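Local coordinates for dihydrodipicolinate synthase family protein (Sinorhizobium meliloti, PDB 4DNH) that is of unknown function but adopts the eight-stranded TIM-barrel fold and is classed with the dihydrodipicolinate synthase family, at residues P57-E62 / V341-Q346; A66-L71 / R101-E106; R87-G92 / F322-V327; F329-Y332 / L336-H339. All blocks are in the same frame, centred on the assembly; numbering follows the deposited sequence.

Overall arrangement
Contacts 1, 2 and 4 lie 15 to 17 Å from the chain centre to their own centres, contact 3 about 10 Å, yet all four are only partly buried. Contacts 1 and 2 both use helix 61-73, the first helix after barrel strand 37-40; contacts 3 and 4 share helix 323-333, which comes several helices after the last barrel strand. Leu336 of contact 4 touches Phe67 and Arg70, so the loop after helix 323-333 meets helix 61-73. Chemistry changes with place: contact 1 joins two loops through apolar atoms, contact 2 ties neighbouring helices by a histidine-carboxylate bond, contact 3 sets selenomethionine against lysine and phenylalanine, and contact 4 folds a loop back on its helix through a backbone bond.

Contact 1: P57-E62 / V341-Q346; sequences PAIDWE and VMIGGQ
A small apolar contact between two loops, made by Pro57 and Ile59 against Ile343, lies on the outer part of the fold, just before helix 61-73. Pro57 CB points into the fork of the Ile343 side chain, 3.8 Å from Ile343 CG1 and 4.0 Å from Ile343 CG2. The first torsion of Ile343 (-77°) turns CG2 away from its own backbone N and leaves CG1 beside it, which puts both branches beside Pro57 CB. Further along, Ile343 CD1 reaches Ile59 CG1 more loosely, at 4.3 Å. The other branch of Ile59 is occupied differently: its CG2 rests 3.8 Å above the plane of the Trp61 ring, offset toward the rim. In the TIM barrel this brings the loop between strand 37-40 and its helix against the chain that runs from helix 323-333 to helix 352-364. Glu95 of helix 93-108 touches both Pro57 and Ile59, while Asp60 is the N-cap of helix 61-73. On the far segment Ile343 and Gly344 form the corners of a type II turn, closed by Gly345 N to Met342 O at 2.9 Å, and Ile343 O accepts a hydrogen bond from Gln86 NE2.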
loop_
_atom_site.group_PDB
_atom_site.type_symbol
_atom_site.label_atom_id
_atom_site.label_comp_id
_atom_site.label_asym_id
_atom_site.label_seq_id
_atom_site.Cartn_x
_atom_site.Cartn_y
_atom_site.Cartn_z
ATOM N N PRO A 57 -9.706 17.101 -0.222
ATOM C CA PRO A 57 -9.823 16.259 0.964
ATOM C C PRO A 57 -9.765 17.046 2.280
ATOM O O PRO A 57 -9.275 18.175 2.316
ATOM C CB PRO A 57 -8.602 15.357 0.843
ATOM C CG PRO A 57 -7.564 16.275 0.258
ATOM C CD PRO A 57 -8.300 17.219 -0.658
ATOM N N ALA A 58 -10.290 16.437 3.340
ATOM C CA ALA A 58 -10.196 16.966 4.693
ATOM C C ALA A 58 -9.847 15.781 5.550
ATOM O O ALA A 58 -10.574 14.781 5.545
ATOM C CB ALA A 58 -11.511 17.561 5.125
ATOM N N ILE A 59 -8.733 15.876 6.263
ATOM C CA ILE A 59 -8.147 14.711 6.918
ATOM C C ILE A 59 -8.324 14.770 8.431
ATOM O O ILE A 59 -8.225 15.830 9.049
ATOM C CB ILE A 59 -6.649 14.571 6.544
ATOM C CG1 ILE A 59 -6.507 14.310 5.034
ATOM C CG2 ILE A 59 -5.969 13.468 7.354
ATOM C CD1 ILE A 59 -5.110 14.506 4.476
ATOM N N ASP A 60 -8.611 13.623 9.026
ATOM C CA ASP A 60 -8.590 13.512 10.464
ATOM C C ASP A 60 -7.179 13.097 10.871
ATOM O O ASP A 60 -6.835 11.925 10.817
ATOM C CB ASP A 60 -9.620 12.473 10.902
ATOM C CG ASP A 60 -9.667 12.293 12.398
ATOM O OD1 ASP A 60 -8.822 12.876 13.108
ATOM O OD2 ASP A 60 -10.550 11.563 12.877
ATOM N N TRP A 61 -6.349 14.052 11.265
ATOM C CA TRP A 61 -4.955 13.749 11.654
ATOM C C TRP A 61 -4.797 12.784 12.802
ATOM O O TRP A 61 -3.981 11.869 12.741
ATOM C CB TRP A 61 -4.207 15.035 11.924
ATOM C CG TRP A 61 -4.233 15.911 10.704
ATOM C CD1 TRP A 61 -4.956 17.081 10.512
ATOM C CD2 TRP A 61 -3.536 15.675 9.434
ATOM N NE1 TRP A 61 -4.724 17.597 9.260
ATOM C CE2 TRP A 61 -3.891 16.791 8.559
ATOM C CE3 TRP A 61 -2.663 14.698 8.963
ATOM C CZ2 TRP A 61 -3.399 16.900 7.274
ATOM C CZ3 TRP A 61 -2.170 14.817 7.665
ATOM C CH2 TRP A 61 -2.538 15.892 6.834
ATOM N N GLU A 62 -5.582 12.976 13.856
ATOM C CA GLU A 62 -5.511 12.144 15.041
ATOM C C GLU A 62 -5.787 10.692 14.664
ATOM O O GLU A 62 -4.994 9.799 14.973
ATOM C CB GLU A 62 -6.492 12.656 16.104
ATOM C CG GLU A 62 -6.321 12.030 17.481
ATOM C CD GLU A 62 -7.313 10.905 17.788
ATOM O OE1 GLU A 62 -7.944 10.348 16.860
ATOM O OE2 GLU A 62 -7.466 10.568 18.990
ATOM N N VAL A 341 -16.199 7.194 5.607
ATOM C CA VAL A 341 -16.136 8.351 4.711
ATOM C C VAL A 341 -14.691 8.406 4.277
ATOM O O VAL A 341 -13.792 8.259 5.105
ATOM C CB VAL A 341 -16.571 9.664 5.415
ATOM C CG1 VAL A 341 -16.320 10.887 4.542
ATOM C CG2 VAL A 341 -18.041 9.598 5.796
HETATM N N MSE A 342 -14.456 8.539 2.977
HETATM C CA MSE A 342 -13.078 8.522 2.463
HETATM C C MSE A 342 -12.746 9.771 1.698
HETATM O O MSE A 342 -13.630 10.423 1.111
HETATM C CB MSE A 342 -12.907 7.351 1.518
HETATM C CG MSE A 342 -13.086 5.990 2.193
HETATM SE SE MSE A 342 -12.651 4.544 0.893
HETATM C CE MSE A 342 -13.557 3.130 1.899
ATOM N N ILE A 343 -11.461 10.118 1.676
ATOM C CA ILE A 343 -10.954 11.089 0.705
ATOM C C ILE A 343 -11.514 10.720 -0.671
ATOM O O ILE A 343 -11.656 9.537 -0.994
ATOM C CB ILE A 343 -9.429 11.024 0.614
ATOM C CG1 ILE A 343 -8.791 11.707 1.807
ATOM C CG2 ILE A 343 -8.944 11.693 -0.665
ATOM C CD1 ILE A 343 -7.303 11.451 1.857
ATOM N N GLY A 344 -11.829 11.727 -1.473
ATOM C CA GLY A 344 -12.339 11.499 -2.813
ATOM C C GLY A 344 -13.743 10.930 -2.834
ATOM O O GLY A 344 -14.302 10.739 -3.909
ATOM N N GLY A 345 -14.327 10.642 -1.667
ATOM C CA GLY A 345 -15.706 10.139 -1.628
ATOM C C GLY A 345 -15.799 8.698 -2.093
ATOM O O GLY A 345 -16.832 8.221 -2.551
ATOM N N GLN A 346 -14.711 7.978 -1.930
ATOM C CA GLN A 346 -14.623 6.628 -2.440
ATOM C C GLN A 346 -15.275 5.512 -1.611
ATOM O O GLN A 346 -15.174 4.333 -1.995
ATOM C CB GLN A 346 -13.166 6.321 -2.764
ATOM C CG GLN A 346 -12.734 7.060 -4.013
ATOM C CD GLN A 346 -11.259 6.981 -4.259
ATOM O OE1 GLN A 346 -10.657 7.935 -4.752
ATOM N NE2 GLN A 346 -10.659 5.849 -3.929
#

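Contact 2: A66-L71 / R101-E106; sequences AFRHRL and RRSLAE
His69 and Glu106 join two neighbouring helices by a hydrogen bond, and the glutamate can be followed out to it. Its CB lies 3.8 Å from His69 NE2, on the side facing the other helix. CG keeps about that distance from the same nitrogen, and a bend at the second torsion (-55°) swings CD and OE1 alongside the helix, toward its C-terminal end. CD comes to 3.5 Å of NE2, and OE1 accepts the proton of His69 NE2 at 2.7 Å. The N-H...O angle is 148°. The oxygen sits almost in the imidazole plane, but it is met on its anti side with the donor well out of the carboxylate plane, and ring and carboxylate are turned 75° apart. At the other ring nitrogen, His69 ND1 is bonded to Arg110 NH1, so both nitrogens are engaged and the ring's rotation is restricted. Deeper in, Arg68 CD lies 3.7 Å from Ser103 OG. Their polar ends converge on Glu80 OE2, which takes a salt bridge from Arg68 NE and a hydrogen bond with Ser103 OG. Glu80 ends barrel strand 77-80, and helices 61-73 and 93-108 are successive outer helices of the TIM barrel, with 77-80 the strand between them in sequence.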
loop_
_atom_site.group_PDB
_atom_site.type_symbol
_atom_site.label_atom_id
_atom_site.label_comp_id
_atom_site.label_asym_id
_atom_site.label_seq_id
_atom_site.Cartn_x
_atom_site.Cartn_y
_atom_site.Cartn_z
ATOM N N ALA A 66 -2.982 7.790 14.565
ATOM C CA ALA A 66 -3.228 6.644 15.450
ATOM C C ALA A 66 -3.011 5.329 14.710
ATOM O O ALA A 66 -2.545 4.357 15.290
ATOM C CB ALA A 66 -4.615 6.688 16.058
ATOM N N PHE A 67 -3.322 5.303 13.421
ATOM C CA PHE A 67 -3.126 4.074 12.650
ATOM C C PHE A 67 -1.649 3.768 12.329
ATOM O O PHE A 67 -1.256 2.617 12.311
ATOM C CB PHE A 67 -3.990 4.077 11.393
ATOM C CG PHE A 67 -3.955 2.792 10.653
ATOM C CD1 PHE A 67 -4.687 1.694 11.107
ATOM C CD2 PHE A 67 -3.180 2.663 9.498
ATOM C CE1 PHE A 67 -4.653 0.485 10.428
ATOM C CE2 PHE A 67 -3.145 1.459 8.820
ATOM C CZ PHE A 67 -3.880 0.369 9.286
ATOM N N ARG A 68 -0.837 4.784 12.069
ATOM C CA ARG A 68 0.610 4.584 12.043
ATOM C C ARG A 68 1.156 3.954 13.341
ATOM O O ARG A 68 2.005 3.057 13.287
ATOM C CB ARG A 68 1.326 5.891 11.737
ATOM C CG ARG A 68 1.327 6.252 10.260
ATOM C CD ARG A 68 0.099 7.053 9.862
ATOM N NE ARG A 68 -0.068 7.081 8.405
ATOM C CZ ARG A 68 -1.196 6.807 7.746
ATOM N NH1 ARG A 68 -2.309 6.491 8.417
ATOM N NH2 ARG A 68 -1.202 6.849 6.405
ATOM N N HIS A 69 0.663 4.397 14.499
ATOM C CA HIS A 69 1.118 3.833 15.781
ATOM C C HIS A 69 0.722 2.395 15.946
ATOM O O HIS A 69 1.509 1.576 16.466
ATOM C CB HIS A 69 0.649 4.665 16.981
ATOM C CG HIS A 69 1.344 5.999 17.104
ATOM N ND1 HIS A 69 2.590 6.127 17.610
ATOM C CD2 HIS A 69 0.927 7.285 16.758
ATOM C CE1 HIS A 69 2.950 7.427 17.598
ATOM N NE2 HIS A 69 1.931 8.136 17.074
ATOM N N ARG A 70 -0.485 2.064 15.496
ATOM C CA ARG A 70 -0.947 0.675 15.456
ATOM C C ARG A 70 0.016 -0.186 14.642
ATOM O O ARG A 70 0.349 -1.316 15.051
ATOM C CB ARG A 70 -2.358 0.591 14.857
ATOM C CG ARG A 70 -3.045 -0.761 14.975
ATOM C CD ARG A 70 -4.392 -0.703 14.266
ATOM N NE ARG A 70 -4.901 -1.987 13.763
ATOM C CZ ARG A 70 -5.515 -2.904 14.514
ATOM N NH1 ARG A 70 -5.679 -2.699 15.830
ATOM N NH2 ARG A 70 -5.953 -4.034 13.954
ATOM N N LEU A 71 0.476 0.345 13.506
ATOM C CA LEU A 71 1.392 -0.414 12.643
ATOM C C LEU A 71 2.747 -0.558 13.306
ATOM O O LEU A 71 3.296 -1.649 13.365
ATOM C CB LEU A 71 1.534 0.180 11.229
ATOM C CG LEU A 71 0.334 0.159 10.280
ATOM C CD1 LEU A 71 0.677 0.904 8.991
ATOM C CD2 LEU A 71 -0.143 -1.248 9.962
ATOM N N ARG A 101 5.186 15.061 6.895
ATOM C CA ARG A 101 5.694 15.881 8.001
ATOM C C ARG A 101 5.199 15.420 9.388
ATOM O O ARG A 101 6.007 15.203 10.289
ATOM C CB ARG A 101 5.353 17.352 7.752
ATOM C CG ARG A 101 5.901 18.321 8.782
ATOM C CD ARG A 101 5.115 19.621 8.758
ATOM N NE ARG A 101 5.017 20.161 10.110
ATOM C CZ ARG A 101 3.902 20.253 10.833
ATOM N NH1 ARG A 101 2.729 19.876 10.341
ATOM N NH2 ARG A 101 3.964 20.754 12.057
ATOM N N ARG A 102 3.886 15.262 9.554
ATOM C CA ARG A 102 3.325 14.754 10.821
ATOM C C ARG A 102 3.838 13.354 11.178
ATOM O O ARG A 102 4.266 13.127 12.310
ATOM C CB ARG A 102 1.805 14.705 10.783
ATOM C CG ARG A 102 1.159 15.914 10.166
ATOM C CD ARG A 102 0.746 16.898 11.213
ATOM N NE ARG A 102 -0.250 17.823 10.687
ATOM C CZ ARG A 102 -1.302 18.249 11.376
ATOM N NH1 ARG A 102 -1.515 17.805 12.617
ATOM N NH2 ARG A 102 -2.146 19.106 10.816
ATOM N N SER A 103 3.793 12.421 10.222
ATOM C CA SER A 103 4.247 11.044 10.466
ATOM C C SER A 103 5.725 10.922 10.869
ATOM O O SER A 103 6.050 10.185 11.804
ATOM C CB SER A 103 3.950 10.148 9.273
ATOM O OG SER A 103 2.590 9.774 9.285
ATOM N N LEU A 104 6.604 11.649 10.179
ATOM C CA LEU A 104 8.012 11.705 10.568
ATOM C C LEU A 104 8.147 12.174 12.007
ATOM O O LEU A 104 8.888 11.570 12.789
ATOM C CB LEU A 104 8.844 12.556 9.592
ATOM C CG LEU A 104 9.009 11.874 8.213
ATOM C CD1 LEU A 104 9.577 12.815 7.167
ATOM C CD2 LEU A 104 9.852 10.602 8.296
ATOM N N ALA A 105 7.388 13.211 12.369
ATOM C CA ALA A 105 7.421 13.742 13.732
ATOM C C ALA A 105 6.916 12.713 14.729
ATOM O O ALA A 105 7.475 12.597 15.807
ATOM C CB ALA A 105 6.640 15.040 13.844
ATOM N N GLU A 106 5.883 11.948 14.375
ATOM C CA GLU A 106 5.418 10.883 15.273
ATOM C C GLU A 106 6.512 9.842 15.440
ATOM O O GLU A 106 6.813 9.444 16.563
ATOM C CB GLU A 106 4.132 10.206 14.777
ATOM C CG GLU A 106 2.860 11.029 14.901
ATOM C CD GLU A 106 2.581 11.531 16.304
ATOM O OE1 GLU A 106 2.697 10.750 17.270
ATOM O OE2 GLU A 106 2.240 12.719 16.436
#

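Contact 3: R87-G92 / F322-V327; sequences RGMGLG and FYKTGV
Selenomethionine Met89 reaches across from its loop to Lys324 and Phe322 at the start of helix 323-333. The closest part is at the selenium: Lys324 NZ lies 3.3 Å from Met89 SE, with the two chains crossing obliquely. With CG anti to the backbone N (chi1 -151°), the Met89 chain runs outward from its loop before bending at the selenium. The terminal methyl CE then lies 3.8 Å from Phe322 CE1 and 4.0 Å from Phe322 CD1, an oblique approach that is looser than the selenium-lysine meeting. Lys324 is buried, whereas Met89 and Phe322 are partly exposed, and the high mobility of Met89 makes both approaches approximate. A water adds a tenuous link, 3.0 Å from Arg87 O and only weakly bonded to Lys324 NZ at 3.3 Å. The ammonium has a firmer partner in Arg321 O, just before the helix. Nearby, Arg87 bridges to Asp122 with its NE. The loop 87-92 follows strand 77-80 at the end of the barrel where TIM-barrel enzymes carry their active sites. Chemically, selenium beside a lysine that is probably charged may be mildly attractive; no hydrogen bond forms, a methionine sulfur would stand there in the natural protein, and the methyl-phenylalanine part is purely apolar.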
loop_
_atom_site.group_PDB
_atom_site.type_symbol
_atom_site.label_atom_id
_atom_site.label_comp_id
_atom_site.label_asym_id
_atom_site.label_seq_id
_atom_site.Cartn_x
_atom_site.Cartn_y
_atom_site.Cartn_z
ATOM N N ARG A 87 -2.743 8.728 -2.830
ATOM C CA ARG A 87 -1.813 9.600 -3.546
ATOM C C ARG A 87 -2.147 9.636 -5.042
ATOM O O ARG A 87 -2.381 8.587 -5.662
ATOM C CB ARG A 87 -0.384 9.083 -3.344
ATOM C CG ARG A 87 0.717 10.035 -3.807
ATOM C CD ARG A 87 0.942 11.146 -2.788
ATOM N NE ARG A 87 2.112 11.940 -3.117
ATOM C CZ ARG A 87 3.322 11.774 -2.590
ATOM N NH1 ARG A 87 4.312 12.559 -2.993
ATOM N NH2 ARG A 87 3.556 10.833 -1.665
ATOM N N GLY A 88 -2.178 10.835 -5.621
ATOM C CA GLY A 88 -2.500 10.991 -7.057
ATOM C C GLY A 88 -3.962 10.762 -7.449
ATOM O O GLY A 88 -4.344 11.041 -8.583
HETATM N N MSE A 89 -4.776 10.268 -6.510
HETATM C CA MSE A 89 -6.167 9.885 -6.757
HETATM C C MSE A 89 -7.019 10.316 -5.569
HETATM O O MSE A 89 -7.768 9.517 -4.974
HETATM C CB MSE A 89 -6.204 8.373 -7.029
HETATM C CG MSE A 89 -7.372 7.981 -7.950
HETATM SE SE MSE A 89 -7.643 6.014 -8.005
HETATM C CE MSE A 89 -9.446 5.818 -7.228
ATOM N N GLY A 90 -6.907 11.594 -5.214
ATOM C CA GLY A 90 -7.595 12.146 -4.049
ATOM C C GLY A 90 -6.705 12.898 -3.062
ATOM O O GLY A 90 -7.139 13.875 -2.439
ATOM N N LEU A 91 -5.467 12.441 -2.893
ATOM C CA LEU A 91 -4.553 13.075 -1.957
ATOM C C LEU A 91 -3.531 13.906 -2.713
ATOM O O LEU A 91 -2.598 13.367 -3.276
ATOM C CB LEU A 91 -3.866 12.020 -1.084
ATOM C CG LEU A 91 -3.052 12.590 0.087
ATOM C CD1 LEU A 91 -3.980 12.971 1.218
ATOM C CD2 LEU A 91 -1.996 11.626 0.595
ATOM N N GLY A 92 -3.716 15.219 -2.753
ATOM C CA GLY A 92 -2.766 16.077 -3.455
ATOM C C GLY A 92 -1.405 16.106 -2.765
ATOM O O GLY A 92 -1.233 15.587 -1.643
ATOM N N PHE A 322 -9.720 0.504 -6.842
ATOM C CA PHE A 322 -10.676 0.796 -5.771
ATOM C C PHE A 322 -10.444 -0.064 -4.549
ATOM O O PHE A 322 -11.246 -0.050 -3.620
ATOM C CB PHE A 322 -12.132 0.662 -6.256
ATOM C CG PHE A 322 -12.505 1.644 -7.347
ATOM C CD1 PHE A 322 -12.242 3.004 -7.201
ATOM C CD2 PHE A 322 -13.109 1.205 -8.521
ATOM C CE1 PHE A 322 -12.571 3.908 -8.208
ATOM C CE2 PHE A 322 -13.431 2.107 -9.531
ATOM C CZ PHE A 322 -13.158 3.461 -9.375
ATOM N N TYR A 323 -9.334 -0.791 -4.530
ATOM C CA TYR A 323 -8.970 -1.574 -3.353
ATOM C C TYR A 323 -8.984 -0.774 -2.060
ATOM O O TYR A 323 -9.283 -1.320 -1.001
ATOM C CB TYR A 323 -7.605 -2.233 -3.530
ATOM C CG TYR A 323 -6.417 -1.312 -3.405
ATOM C CD1 TYR A 323 -5.889 -0.674 -4.523
ATOM C CD2 TYR A 323 -5.776 -1.125 -2.179
ATOM C CE1 TYR A 323 -4.774 0.155 -4.412
ATOM C CE2 TYR A 323 -4.667 -0.307 -2.065
ATOM C CZ TYR A 323 -4.185 0.336 -3.181
ATOM O OH TYR A 323 -3.096 1.146 -3.086
ATOM N N LYS A 324 -8.687 0.520 -2.143
ATOM C CA LYS A 324 -8.547 1.321 -0.937
ATOM C C LYS A 324 -9.852 1.362 -0.167
ATOM O O LYS A 324 -9.871 1.470 1.068
ATOM C CB LYS A 324 -8.059 2.719 -1.272
ATOM C CG LYS A 324 -6.799 2.714 -2.122
ATOM C CD LYS A 324 -6.911 3.802 -3.152
ATOM C CE LYS A 324 -5.915 3.632 -4.259
ATOM N NZ LYS A 324 -6.611 4.074 -5.483
ATOM N N THR A 325 -10.941 1.237 -0.910
ATOM C CA THR A 325 -12.243 1.143 -0.316
ATOM C C THR A 325 -12.396 -0.062 0.614
ATOM O O THR A 325 -12.894 0.086 1.735
ATOM C CB THR A 325 -13.304 1.171 -1.412
ATOM O OG1 THR A 325 -13.047 2.322 -2.225
ATOM C CG2 THR A 325 -14.718 1.231 -0.822
ATOM N N GLY A 326 -11.942 -1.236 0.171
ATOM C CA GLY A 326 -11.989 -2.439 0.997
ATOM C C GLY A 326 -11.069 -2.326 2.209
ATOM O O GLY A 326 -11.347 -2.863 3.289
ATOM N N VAL A 327 -9.962 -1.617 2.039
ATOM C CA VAL A 327 -9.010 -1.458 3.135
ATOM C C VAL A 327 -9.621 -0.609 4.268
ATOM O O VAL A 327 -9.644 -1.020 5.430
ATOM C CB VAL A 327 -7.688 -0.870 2.595
ATOM C CG1 VAL A 327 -6.829 -0.328 3.723
ATOM C CG2 VAL A 327 -6.940 -1.947 1.804
HETATM O O HOH W 1 -4.033 6.119 -5.343
#

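Contact 4: F329-Y332 / L336-H339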
loop_
_atom_site.group_PDB
_atom_site.type_symbol
_atom_site.label_atom_id
_atom_site.label_comp_id
_atom_site.label_asym_id
_atom_site.label_seq_id
_atom_site.Cartn_x
_atom_site.Cartn_y
_atom_site.Cartn_z
ATOM N N PHE A 329 -12.816 0.130 4.580
ATOM C CA PHE A 329 -13.984 -0.568 5.132
ATOM C C PHE A 329 -13.572 -1.551 6.221
ATOM O O PHE A 329 -14.244 -1.684 7.238
ATOM C CB PHE A 329 -14.774 -1.293 4.050
ATOM C CG PHE A 329 -16.072 -1.875 4.544
ATOM C CD1 PHE A 329 -17.124 -1.051 4.929
ATOM C CD2 PHE A 329 -16.249 -3.244 4.617
ATOM C CE1 PHE A 329 -18.322 -1.574 5.365
ATOM C CE2 PHE A 329 -17.447 -3.778 5.055
ATOM C CZ PHE A 329 -18.486 -2.938 5.431
ATOM N N LEU A 330 -12.461 -2.244 6.010
ATOM C CA LEU A 330 -12.008 -3.175 7.005
ATOM C C LEU A 330 -11.523 -2.436 8.273
ATOM O O LEU A 330 -11.853 -2.848 9.384
ATOM C CB LEU A 330 -10.981 -4.154 6.429
ATOM C CG LEU A 330 -10.758 -5.389 7.324
ATOM C CD1 LEU A 330 -12.068 -6.018 7.803
ATOM C CD2 LEU A 330 -9.815 -6.421 6.699
ATOM N N ALA A 331 -10.787 -1.333 8.112
ATOM C CA ALA A 331 -10.469 -0.481 9.260
ATOM C C ALA A 331 -11.721 -0.098 10.055
ATOM O O ALA A 331 -11.697 -0.131 11.284
ATOM C CB ALA A 331 -9.710 0.763 8.833
ATOM N N TYR A 332 -12.796 0.265 9.349
ATOM C CA TYR A 332 -14.081 0.652 9.961
ATOM C C TYR A 332 -14.711 -0.493 10.726
ATOM O O TYR A 332 -15.230 -0.301 11.826
ATOM C CB TYR A 332 -15.062 1.156 8.897
ATOM C CG TYR A 332 -16.498 1.326 9.369
ATOM C CD1 TYR A 332 -16.851 2.357 10.248
ATOM C CD2 TYR A 332 -17.508 0.468 8.922
ATOM C CE1 TYR A 332 -18.160 2.524 10.679
ATOM C CE2 TYR A 332 -18.818 0.623 9.341
ATOM C CZ TYR A 332 -19.139 1.660 10.216
ATOM O OH TYR A 332 -20.442 1.818 10.645
ATOM N N LEU A 336 -11.147 1.139 13.929
ATOM C CA LEU A 336 -9.974 1.997 13.908
ATOM C C LEU A 336 -10.403 3.391 13.518
ATOM O O LEU A 336 -9.661 4.362 13.702
ATOM C CB LEU A 336 -8.934 1.452 12.935
ATOM C CG LEU A 336 -8.604 -0.042 13.134
ATOM C CD1 LEU A 336 -7.581 -0.501 12.111
ATOM C CD2 LEU A 336 -8.137 -0.343 14.560
ATOM N N GLN A 337 -11.620 3.478 12.986
ATOM C CA GLN A 337 -12.288 4.736 12.731
ATOM C C GLN A 337 -13.777 4.513 12.916
ATOM O O GLN A 337 -14.228 3.368 12.955
ATOM C CB GLN A 337 -11.947 5.285 11.343
ATOM C CG GLN A 337 -12.240 4.395 10.144
ATOM C CD GLN A 337 -11.661 4.983 8.865
ATOM O OE1 GLN A 337 -10.438 4.948 8.656
ATOM N NE2 GLN A 337 -12.521 5.561 8.022
ATOM N N ASP A 338 -14.533 5.597 13.056
ATOM C CA ASP A 338 -15.939 5.526 13.472
ATOM C C ASP A 338 -16.918 5.766 12.346
ATOM O O ASP A 338 -18.120 5.790 12.566
ATOM C CB ASP A 338 -16.206 6.555 14.561
ATOM C CG ASP A 338 -15.454 6.253 15.827
ATOM O OD1 ASP A 338 -15.166 5.051 16.081
ATOM O OD2 ASP A 338 -15.154 7.223 16.561
ATOM N N HIS A 339 -16.403 5.954 11.141
ATOM C CA HIS A 339 -17.237 6.231 10.004
ATOM C C HIS A 339 -16.648 5.544 8.820
ATOM O O HIS A 339 -15.536 5.018 8.876
ATOM C CB HIS A 339 -17.233 7.725 9.748
ATOM C CG HIS A 339 -15.856 8.280 9.521
ATOM N ND1 HIS A 339 -15.238 8.224 8.312
ATOM C CD2 HIS A 339 -14.956 8.842 10.394
ATOM C CE1 HIS A 339 -14.024 8.772 8.410
ATOM N NE2 HIS A 339 -13.843 9.145 9.682
#
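Leu336 begins the return of the chain onto helix 323-333: its backbone N donates to Ala331 O at 3.0 Å, nearly straight at 168°. This bond reaches back five residues and closes the loop just past the helix end. The leucine side chain continues the contact, with Leu336 CG 3.6 Å from Ala331 O and Leu336 CD1 4.1 Å from Ala331 CB; the same methyl, CD1, also touches Phe67 and Arg70 of helix 61-73. Gln337 comes next. Its CG lies beside the helix, 4.2 Å from Tyr332 CA, placed there by a first torsion of 57° that sets it between backbone N and carbonyl carbon. Beyond CG the chain is extended, and NE2 turns to donate to His339 O at 3.2 Å; the oxygen is close to the amide plane, but the nitrogen stands above the carbonyl plane. Within the TIM barrel, helix 323-333 comes several helices after the last strand, and the loop leaving it packs against helix 61-73, the first outer helix, on its way to helix 352-364. Asp338 offers its carbonyl: O lies 3.8 Å from Tyr332 CE1, at the edge of the ring and near its plane. Its carboxylate OD1 forms a salt bridge with Arg377 of helix 371-384, whose NH1 also bonds Tyr332 O and Gln337 O. At His339 the backbone does the touching, its O lying 3.3 Å from Tyr332 CD1 in an oblique approach, while the CA-CB bond points away from the helix and ND1 pairs with Val341 N.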